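Local coordinates for ankyrin repeat domain protein (Legionella pneumophila subsp. pneumophila, PDB 6MCA) that acts as a Legionella effector that interacts with host LARP7 of the 7SK snRNP complex and carries ankyrin repeats and a cysteine protease-like region, at residues Arg34-Asp39 / Ile68-Gln73. Sequence-based numbering, arbitrary orientation.
Sequences RMPDFD and IKIAEQ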
ATOM      1  N   ARG A  34     -30.042  12.742   7.682  1.00 44.87           N
ATOM      2  CA  ARG A  34     -30.990  13.845   7.747  1.00 41.32           C
ATOM      3  C   ARG A  34     -30.436  15.040   6.985  1.00 38.10           C
ATOM      4  O   ARG A  34     -29.259  15.387   7.126  1.00 29.33           O
ATOM      5  CB  ARG A  34     -31.281  14.245   9.195  1.00 41.56           C
ATOM      6  CG  ARG A  34     -32.232  13.317   9.931  1.00 50.24           C
ATOM      7  CD  ARG A  34     -32.559  13.860  11.314  1.00 79.64           C
ATOM      8  NE  ARG A  34     -31.462  13.659  12.254  1.00 79.63           N
ATOM      9  CZ  ARG A  34     -31.369  14.261  13.435  1.00103.95           C
ATOM     10  NH1 ARG A  34     -30.332  14.016  14.225  1.00 79.55           N
ATOM     11  NH2 ARG A  34     -32.310  15.109  13.827  1.00 84.55           N
ATOM     12  N   MET A  35     -31.282  15.661   6.177  1.00 34.69           N
ATOM     13  CA  MET A  35     -30.875  16.859   5.452  1.00 38.48           C
ATOM     14  C   MET A  35     -30.647  17.994   6.442  1.00 39.05           C
ATOM     15  O   MET A  35     -31.566  18.337   7.198  1.00 35.58           O
ATOM     16  CB  MET A  35     -31.929  17.252   4.422  1.00 38.17           C
ATOM     17  CG  MET A  35     -31.608  18.537   3.677  1.00 43.08           C
ATOM     18  SD  MET A  35     -30.254  18.333   2.504  1.00 45.66           S
ATOM     19  CE  MET A  35     -31.030  17.288   1.274  1.00 36.13           C
ATOM     20  N   PRO A  36     -29.460  18.588   6.485  1.00 37.15           N
ATOM     21  CA  PRO A  36     -29.190  19.629   7.481  1.00 42.03           C
ATOM     22  C   PRO A  36     -29.974  20.902   7.200  1.00 47.42           C
ATOM     23  O   PRO A  36     -30.375  21.192   6.071  1.00 47.51           O
ATOM     24  CB  PRO A  36     -27.681  19.873   7.346  1.00 28.94           C
ATOM     25  CG  PRO A  36     -27.153  18.678   6.610  1.00 27.51           C
ATOM     26  CD  PRO A  36     -28.261  18.249   5.704  1.00 35.95           C
ATOM     27  N   ASP A  37     -30.194  21.666   8.271  1.00 50.67           N
ATOM     28  CA  ASP A  37     -30.770  23.007   8.171  1.00 39.86           C
ATOM     29  C   ASP A  37     -29.613  23.981   7.964  1.00 35.22           C
ATOM     30  O   ASP A  37     -29.111  24.614   8.895  1.00 39.33           O
ATOM     31  CB  ASP A  37     -31.587  23.334   9.416  1.00 37.06           C
ATOM     32  CG  ASP A  37     -32.340  24.649   9.299  1.00 50.46           C
ATOM     33  OD1 ASP A  37     -32.262  25.298   8.234  1.00 59.32           O
ATOM     34  OD2 ASP A  37     -33.015  25.031  10.277  1.00 50.07           O
ATOM     35  N   PHE A  38     -29.185  24.089   6.702  1.00 36.12           N
ATOM     36  CA  PHE A  38     -27.982  24.852   6.377  1.00 36.37           C
ATOM     37  C   PHE A  38     -28.090  26.298   6.844  1.00 28.93           C
ATOM     38  O   PHE A  38     -27.102  26.884   7.305  1.00 36.31           O
ATOM     39  CB  PHE A  38     -27.719  24.804   4.872  1.00 36.27           C
ATOM     40  CG  PHE A  38     -27.640  23.413   4.311  1.00 49.44           C
ATOM     41  CD1 PHE A  38     -26.509  22.636   4.502  1.00 41.95           C
ATOM     42  CD2 PHE A  38     -28.697  22.886   3.586  1.00 43.44           C
ATOM     43  CE1 PHE A  38     -26.434  21.356   3.983  1.00 40.06           C
ATOM     44  CE2 PHE A  38     -28.629  21.607   3.065  1.00 44.48           C
ATOM     45  CZ  PHE A  38     -27.496  20.841   3.264  1.00 51.74           C
ATOM     46  N   ASP A  39     -29.280  26.890   6.734  1.00 33.48           N
ATOM     47  CA  ASP A  39     -29.446  28.287   7.122  1.00 40.13           C
ATOM     48  C   ASP A  39     -29.244  28.474   8.620  1.00 36.73           C
ATOM     49  O   ASP A  39     -28.670  29.481   9.053  1.00 31.33           O
ATOM     50  CB  ASP A  39     -30.823  28.790   6.690  1.00 46.05           C
ATOM     51  CG  ASP A  39     -30.893  29.084   5.201  1.00 91.32           C
ATOM     52  OD1 ASP A  39     -29.862  29.494   4.625  1.00 67.48           O
ATOM     53  OD2 ASP A  39     -31.976  28.904   4.608  1.00 95.30           O
ATOM     54  N   ILE A  68     -26.043  11.714  -1.897  0.64 39.39           N
ATOM     55  CA  ILE A  68     -25.871  12.565  -3.069  0.64 39.39           C
ATOM     56  C   ILE A  68     -26.775  13.796  -3.016  0.64 37.03           C
ATOM     57  O   ILE A  68     -26.405  14.854  -3.534  0.64 38.55           O
ATOM     58  CB  ILE A  68     -26.094  11.743  -4.354  0.64 39.88           C
ATOM     59  CG1 ILE A  68     -25.636  12.531  -5.583  0.64 35.61           C
ATOM     60  CG2 ILE A  68     -27.549  11.310  -4.483  0.64 37.11           C
ATOM     61  CD1 ILE A  68     -25.192  11.658  -6.735  0.64 35.47           C
ATOM     62  N   LYS A  69     -27.952  13.701  -2.390  1.00 32.91           N
ATOM     63  CA  LYS A  69     -28.831  14.866  -2.316  1.00 38.36           C
ATOM     64  C   LYS A  69     -28.243  15.958  -1.427  1.00 47.50           C
ATOM     65  O   LYS A  69     -28.292  17.148  -1.774  1.00 43.39           O
ATOM     66  CB  LYS A  69     -30.214  14.448  -1.815  1.00 43.49           C
ATOM     67  CG  LYS A  69     -30.737  13.160  -2.434  1.00 49.77           C
ATOM     68  CD  LYS A  69     -32.123  13.347  -3.033  1.00 63.52           C
ATOM     69  CE  LYS A  69     -32.045  13.815  -4.478  1.00 79.75           C
ATOM     70  NZ  LYS A  69     -33.384  13.826  -5.131  1.00 71.78           N
ATOM     71  N   ILE A  70     -27.676  15.577  -0.282  1.00 39.12           N
ATOM     72  CA  ILE A  70     -27.043  16.562   0.589  1.00 34.75           C
ATOM     73  C   ILE A  70     -25.820  17.164  -0.092  1.00 37.27           C
ATOM     74  O   ILE A  70     -25.524  18.355   0.068  1.00 37.85           O
ATOM     75  CB  ILE A  70     -26.690  15.926   1.945  1.00 31.52           C
ATOM     76  CG1 ILE A  70     -27.885  15.134   2.481  1.00 26.75           C
ATOM     77  CG2 ILE A  70     -26.264  16.994   2.938  1.00 22.83           C
ATOM     78  CD1 ILE A  70     -27.782  14.784   3.949  1.00 33.21           C
ATOM     79  N   ALA A  71     -25.100  16.357  -0.877  1.00 31.16           N
ATOM     80  CA  ALA A  71     -23.961  16.884  -1.623  1.00 33.19           C
ATOM     81  C   ALA A  71     -24.413  17.878  -2.686  1.00 37.47           C
ATOM     82  O   ALA A  71     -23.745  18.892  -2.917  1.00 37.83           O
ATOM     83  CB  ALA A  71     -23.172  15.737  -2.255  1.00 28.89           C
ATOM     84  N   GLU A  72     -25.541  17.602  -3.346  1.00 30.12           N
ATOM     85  CA  GLU A  72     -26.099  18.557  -4.297  1.00 40.68           C
ATOM     86  C   GLU A  72     -26.471  19.859  -3.604  1.00 45.54           C
ATOM     87  O   GLU A  72     -26.213  20.949  -4.131  1.00 34.28           O
ATOM     88  CB  GLU A  72     -27.323  17.962  -4.993  1.00 38.52           C
ATOM     89  CG  GLU A  72     -27.021  16.827  -5.953  1.00 42.50           C
ATOM     90  CD  GLU A  72     -28.277  16.111  -6.412  1.00 54.10           C
ATOM     91  OE1 GLU A  72     -28.215  15.392  -7.431  1.00 76.36           O
ATOM     92  OE2 GLU A  72     -29.328  16.273  -5.755  1.00 60.38           O
ATOM     93  N   GLN A  73     -27.086  19.762  -2.424  1.00 43.00           N
ATOM     94  CA  GLN A  73     -27.403  20.960  -1.652  1.00 26.26           C
ATOM     95  C   GLN A  73     -26.143  21.757  -1.335  1.00 45.93           C
ATOM     96  O   GLN A  73     -26.108  22.981  -1.501  1.00 40.72           O
ATOM     97  CB  GLN A  73     -28.135  20.579  -0.364  1.00 34.14           C
ATOM     98  CG  GLN A  73     -29.537  20.048  -0.583  1.00 37.87           C
ATOM     99  CD  GLN A  73     -30.432  21.047  -1.286  1.00 61.50           C
ATOM    100  OE1 GLN A  73     -30.479  22.222  -0.920  1.00 74.09           O
ATOM    101  NE2 GLN A  73     -31.150  20.583  -2.301  1.00 60.57           N
TER
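At the N-terminal end of the helical stack that leads into the ankyrin repeats, Met35 and Pro36 of the link after helix 26-31, with Phe38 at the start of helix 38-43, close over Ile70 and Gln73 of helix 68-76. No hydrogen bond crosses between the two segments; the join is van der Waals packing. Ile70 sits at its middle and spreads its branches among four neighbours. Its CG2, set anti to the backbone N, lies 3.6 Å from Pro36 CD and comes at the edge of the Phe38 ring, close to in-plane, 4.1 Å from CZ. The CG1 branch extends toward the backbone of Arg34, bringing Ile70 CD1 to 3.6 Å from the carbonyl oxygen Arg34 O. Met35 runs antiparallel to the Ile70 side chain, with SD 4.0 Å from Ile70 CG1. Bends at chi2 (72°) and chi3 (69°) fold the methionine tip over the helix, where the Met35 side chain crosses that of Gln73 at about a right angle, SD 3.6 Å from Gln73 CG. One turn along from Ile70, Gln73 gives its aliphatic part to the contact: its CB lies 3.6 Å from Phe38 CE2, approaching the ring obliquely. Asp37 occupies the N-cap position of the helix that Phe38 begins, and Pro36 O sits over one face of the phenylalanine ring, nearer its margin than its centre. Pro36 and Phe38 also pack on Ile26 of helix 26-31, while Ile70 reaches Cys62 of helix 58-65; Asp39 forms a salt bridge with Arg77. Apolar side chains thus join the N-terminal helices to helices 58-65 and 68-76, consistent with the side-by-side helix packing of an ankyrin-type solenoid.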